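Local coordinates for hypothetical glycoside hydrolase (Parabacteroides distasonis, PDB 3TAW), which is of unestablished function, a putative glycoside hydrolase with a probable five-bladed beta-propeller fold, at residues D59-V63 and L327-R331; P121-M125 and C247-A251. One frame throughout, in Å; residues are numbered along the deposited sequence.

How the interactions relate
Both contacts tie together different blades of the probable propeller, yet at different depths. The centre of interaction 1 is about 16 Å from the centre of the chain, at the ends of its strands, and the contact is partly buried; the centre of interaction 2 is about 5 Å from the centre of the chain, and that contact is wholly buried. Chemistry follows position. The outer contact is mainly an apolar, aromatic one, with a single tyrosine hydroxyl bonded to a turn carbonyl, whereas the inner one uses an arginine to satisfy two backbone carbonyls in the interior. Strand 322-330 is shared ground: Leu327 CB packs on Pro249 CB at 3.9 Å, and the centres of the two contacts are about 14 Å apart.

Interaction 1 (D59-V63 and L327-R331); sequences DGKIV and LVYYR. With EDO (1,2-ethanediol), chain J; EDO (1,2-ethanediol), chain M; EDO (1,2-ethanediol), chain I.
Strands 61-63 and 327-330 face each other almost exactly antiparallel, at 176°, but their axes stay 8.7 Å apart and Ile62 and Tyr330 are 7.5 Å apart between CA atoms. Side chains therefore fill the gap, as where one blade packs on the next. Asp59 (phi/psi 49/47) and Gly60 (79/-1) form a type I' hairpin turn leading into the extended Lys61 to Val63; glycine readily accepts the positive phi.

The polar link is Tyr330 OH donating to Gly60 O at 2.6 Å, with the tyrosine in chi1 t, chi2 76°.

Apolar contacts centre on Ile62 (mt), whose CG1 makes a CH-pi contact over the Tyr330 ring face, 3.7 Å from the centroid. Ile62 CD1 reaches Tyr330 CD2 at 3.5 Å and Val328 CG2 at 4.0 Å; beta-branched residues suit these strands.

Ethanediols sit beside both segments: Arg331 N donates to O1 of the chain J molecule at 3.0 Å.

Tyrosine thus does double duty, its ring covering isoleucine while its hydroxyl satisfies the turn carbonyl.

Interaction 2 (P121-M125 and C247-A251); sequences PRIAM and CGPPA
Arg122 reaches across to two successive backbone carbonyls: NE donates to Gly248 O at 2.9 Å, nearly straight at 167°, and NH2 to Cys247 O at 2.7 Å, more bent at 135°. Both oxygens lie at the guanidinium edge, near its plane, so one planar group with several donors serves two acceptors. The side chain bends to do this, with chi1 m, chi2 p and chi3 t.

Segment 121-125 is a regular strand, while 247-251 is irregular. Gly248, at phi/psi -106/-129, turns its chain where a CB would clash with Pro249 CD, so the missing side chain suits the spot. Pro249 and Pro250 follow in a polyproline-II-like conformation, suiting proline's restricted phi. In register, Arg122 lies 6.2 Å from Pro249 and Ala124 6.8 Å from Pro250, CA to CA.

Further along, the Pro250 ring enters the space left by small Ala124: Pro250 CG touches Ala124 CB at 4.2 Å and Ile123 O at 3.4 Å.

Strand 117-125, outermost in its own sheet but buried here, meets strand 244-254 of another probable blade, as where propeller blades pack together. Strand 179-186 borders it, Thr183 meeting both Ala124 and Pro250, while from strand 322-330 Phe323 packs on Arg122 and Val324 on Pro249.

Interaction 1 (D59-V63 and L327-R331)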
# COMPACT_ATOMS: atom_id res chain seq x y z
N ASP A 59 0.54 -19.25 6.84
CA ASP A 59 1.21 -20.51 7.13
C ASP A 59 2.47 -20.32 7.97
O ASP A 59 3.53 -20.88 7.65
CB ASP A 59 1.52 -21.27 5.82
CG ASP A 59 1.69 -22.77 6.04
OD1 ASP A 59 1.46 -23.26 7.14
OD2 ASP A 59 2.03 -23.47 5.06
N GLY A 60 2.34 -19.52 9.02
CA GLY A 60 3.41 -19.33 10.00
C GLY A 60 4.53 -18.37 9.61
O GLY A 60 5.45 -18.17 10.40
N LYS A 61 4.47 -17.80 8.40
CA LYS A 61 5.52 -16.94 7.89
C LYS A 61 5.03 -15.56 7.47
O LYS A 61 3.85 -15.37 7.14
CB LYS A 61 6.19 -17.56 6.67
CG LYS A 61 6.87 -18.91 7.00
CD LYS A 61 7.62 -19.48 5.83
CE LYS A 61 8.19 -20.86 6.14
NZ LYS A 61 9.08 -21.33 5.02
N ILE A 62 5.96 -14.62 7.44
CA ILE A 62 5.72 -13.34 6.80
C ILE A 62 5.75 -13.57 5.30
O ILE A 62 6.64 -14.25 4.81
CB ILE A 62 6.78 -12.29 7.19
CG1 ILE A 62 6.63 -11.94 8.66
CG2 ILE A 62 6.64 -11.03 6.32
CD1 ILE A 62 7.74 -11.02 9.19
N VAL A 63 4.77 -13.02 4.59
CA VAL A 63 4.76 -13.03 3.12
C VAL A 63 4.81 -11.59 2.66
O VAL A 63 4.00 -10.77 3.07
CB VAL A 63 3.53 -13.76 2.54
CG1 VAL A 63 3.46 -13.61 0.99
CG2 VAL A 63 3.53 -15.26 2.98
N LEU A 327 2.61 -4.04 6.49
CA LEU A 327 2.78 -3.95 7.94
C LEU A 327 2.23 -5.21 8.59
O LEU A 327 1.06 -5.54 8.37
CB LEU A 327 2.09 -2.70 8.48
CG LEU A 327 2.18 -2.48 9.99
CD1 LEU A 327 3.66 -2.39 10.48
CD2 LEU A 327 1.37 -1.22 10.39
N VAL A 328 3.07 -5.91 9.34
CA VAL A 328 2.65 -7.12 10.05
C VAL A 328 3.16 -7.12 11.49
O VAL A 328 4.20 -6.53 11.79
CB VAL A 328 3.12 -8.43 9.35
CG1 VAL A 328 2.46 -8.58 7.96
CG2 VAL A 328 4.67 -8.49 9.24
N TYR A 329 2.42 -7.80 12.36
CA TYR A 329 2.82 -8.05 13.73
C TYR A 329 3.21 -9.53 13.81
O TYR A 329 2.36 -10.42 13.65
CB TYR A 329 1.64 -7.77 14.66
CG TYR A 329 2.02 -7.87 16.10
CD1 TYR A 329 2.85 -6.93 16.68
CD2 TYR A 329 1.59 -8.94 16.88
CE1 TYR A 329 3.23 -7.01 18.01
CE2 TYR A 329 1.96 -9.03 18.22
CZ TYR A 329 2.79 -8.07 18.76
OH TYR A 329 3.16 -8.14 20.07
N TYR A 330 4.50 -9.78 14.03
CA TYR A 330 5.07 -11.14 13.89
C TYR A 330 6.14 -11.30 14.95
O TYR A 330 6.95 -10.41 15.15
CB TYR A 330 5.71 -11.28 12.51
CG TYR A 330 6.16 -12.67 12.14
CD1 TYR A 330 5.24 -13.63 11.78
CD2 TYR A 330 7.50 -13.00 12.11
CE1 TYR A 330 5.64 -14.92 11.41
CE2 TYR A 330 7.93 -14.26 11.73
CZ TYR A 330 7.00 -15.23 11.39
OH TYR A 330 7.40 -16.52 11.03
N ARG A 331 6.12 -12.43 15.65
CA ARG A 331 7.10 -12.69 16.71
C ARG A 331 7.24 -11.47 17.64
O ARG A 331 8.33 -11.01 17.95
CB ARG A 331 8.46 -13.06 16.11
CG ARG A 331 8.42 -14.31 15.28
CD ARG A 331 9.79 -14.60 14.61
NE ARG A 331 10.86 -14.80 15.59
CZ ARG A 331 12.12 -15.11 15.28
NH1 ARG A 331 12.49 -15.28 14.01
NH2 ARG A 331 13.03 -15.24 16.24
C1 EDO J . 2.50 -13.44 15.77
O1 EDO J . 3.67 -14.10 15.22
C2 EDO J . 2.90 -12.25 16.64
O2 EDO J . 3.75 -12.61 17.75
C1 EDO M . 12.09 -18.53 4.58
O1 EDO M . 10.69 -18.74 4.51
C2 EDO M . 12.76 -19.89 4.45
O2 EDO M . 12.31 -20.74 5.51
C1 EDO I . -1.64 -7.58 6.94
O1 EDO I . -2.39 -8.78 7.22
C2 EDO I . -2.24 -6.36 7.65
O2 EDO I . -1.45 -5.15 7.49

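Interaction 2 (P121-M125 and C247-A251)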
# COMPACT_ATOMS: atom_id res chain seq x y z
N PRO A 121 0.15 -3.13 -4.31
CA PRO A 121 -0.76 -3.99 -3.54
C PRO A 121 -0.82 -3.61 -2.05
O PRO A 121 0.17 -3.15 -1.48
CB PRO A 121 -0.12 -5.34 -3.67
CG PRO A 121 1.34 -5.07 -3.77
CD PRO A 121 1.42 -3.83 -4.62
N ARG A 122 -1.99 -3.78 -1.45
CA ARG A 122 -2.12 -3.91 -0.00
C ARG A 122 -2.94 -5.15 0.26
O ARG A 122 -3.92 -5.43 -0.45
CB ARG A 122 -2.86 -2.72 0.65
CG ARG A 122 -2.05 -1.48 0.86
CD ARG A 122 -2.05 -0.63 -0.35
NE ARG A 122 -1.47 0.71 -0.17
CZ ARG A 122 -0.94 1.40 -1.17
NH1 ARG A 122 -0.94 0.89 -2.39
NH2 ARG A 122 -0.39 2.59 -0.97
N ILE A 123 -2.57 -5.86 1.32
CA ILE A 123 -3.26 -7.08 1.72
C ILE A 123 -3.72 -6.99 3.16
O ILE A 123 -2.97 -6.54 4.02
CB ILE A 123 -2.36 -8.31 1.58
CG1 ILE A 123 -1.96 -8.50 0.11
CG2 ILE A 123 -3.05 -9.59 2.14
CD1 ILE A 123 -0.86 -9.51 -0.09
N ALA A 124 -4.93 -7.45 3.41
CA ALA A 124 -5.40 -7.72 4.77
C ALA A 124 -6.21 -9.01 4.74
O ALA A 124 -6.64 -9.47 3.67
CB ALA A 124 -6.24 -6.57 5.35
N MSE A 125 -6.42 -9.59 5.91
CA MSE A 125 -7.07 -10.90 6.00
C MSE A 125 -8.33 -10.86 6.86
O MSE A 125 -8.31 -10.25 7.92
CB MSE A 125 -6.11 -11.93 6.61
CG MSE A 125 -6.59 -13.34 6.47
SE MSE A 125 -5.53 -14.56 7.58
CE MSE A 125 -6.21 -14.00 9.35
N CYS A 247 -2.44 6.97 0.97
CA CYS A 247 -2.63 5.93 1.96
C CYS A 247 -1.55 4.84 1.84
O CYS A 247 -1.07 4.54 0.76
CB CYS A 247 -4.01 5.33 1.83
SG CYS A 247 -5.31 6.48 2.25
N GLY A 248 -1.17 4.29 2.99
CA GLY A 248 -0.09 3.33 3.09
C GLY A 248 -0.64 1.92 3.33
O GLY A 248 -1.53 1.46 2.59
N PRO A 249 -0.12 1.22 4.34
CA PRO A 249 -0.64 -0.10 4.63
C PRO A 249 -2.06 -0.07 5.19
O PRO A 249 -2.61 1.01 5.43
CB PRO A 249 0.35 -0.64 5.68
CG PRO A 249 0.83 0.56 6.38
CD PRO A 249 0.89 1.65 5.34
N PRO A 250 -2.66 -1.25 5.42
CA PRO A 250 -3.95 -1.25 6.11
C PRO A 250 -3.94 -0.48 7.44
O PRO A 250 -2.92 -0.46 8.17
CB PRO A 250 -4.22 -2.74 6.33
CG PRO A 250 -3.50 -3.41 5.19
CD PRO A 250 -2.23 -2.61 5.08
N ALA A 251 -5.06 0.18 7.71
CA ALA A 251 -5.26 0.95 8.92
C ALA A 251 -5.50 0.00 10.09
O ALA A 251 -5.95 -1.14 9.90
CB ALA A 251 -6.45 1.90 8.77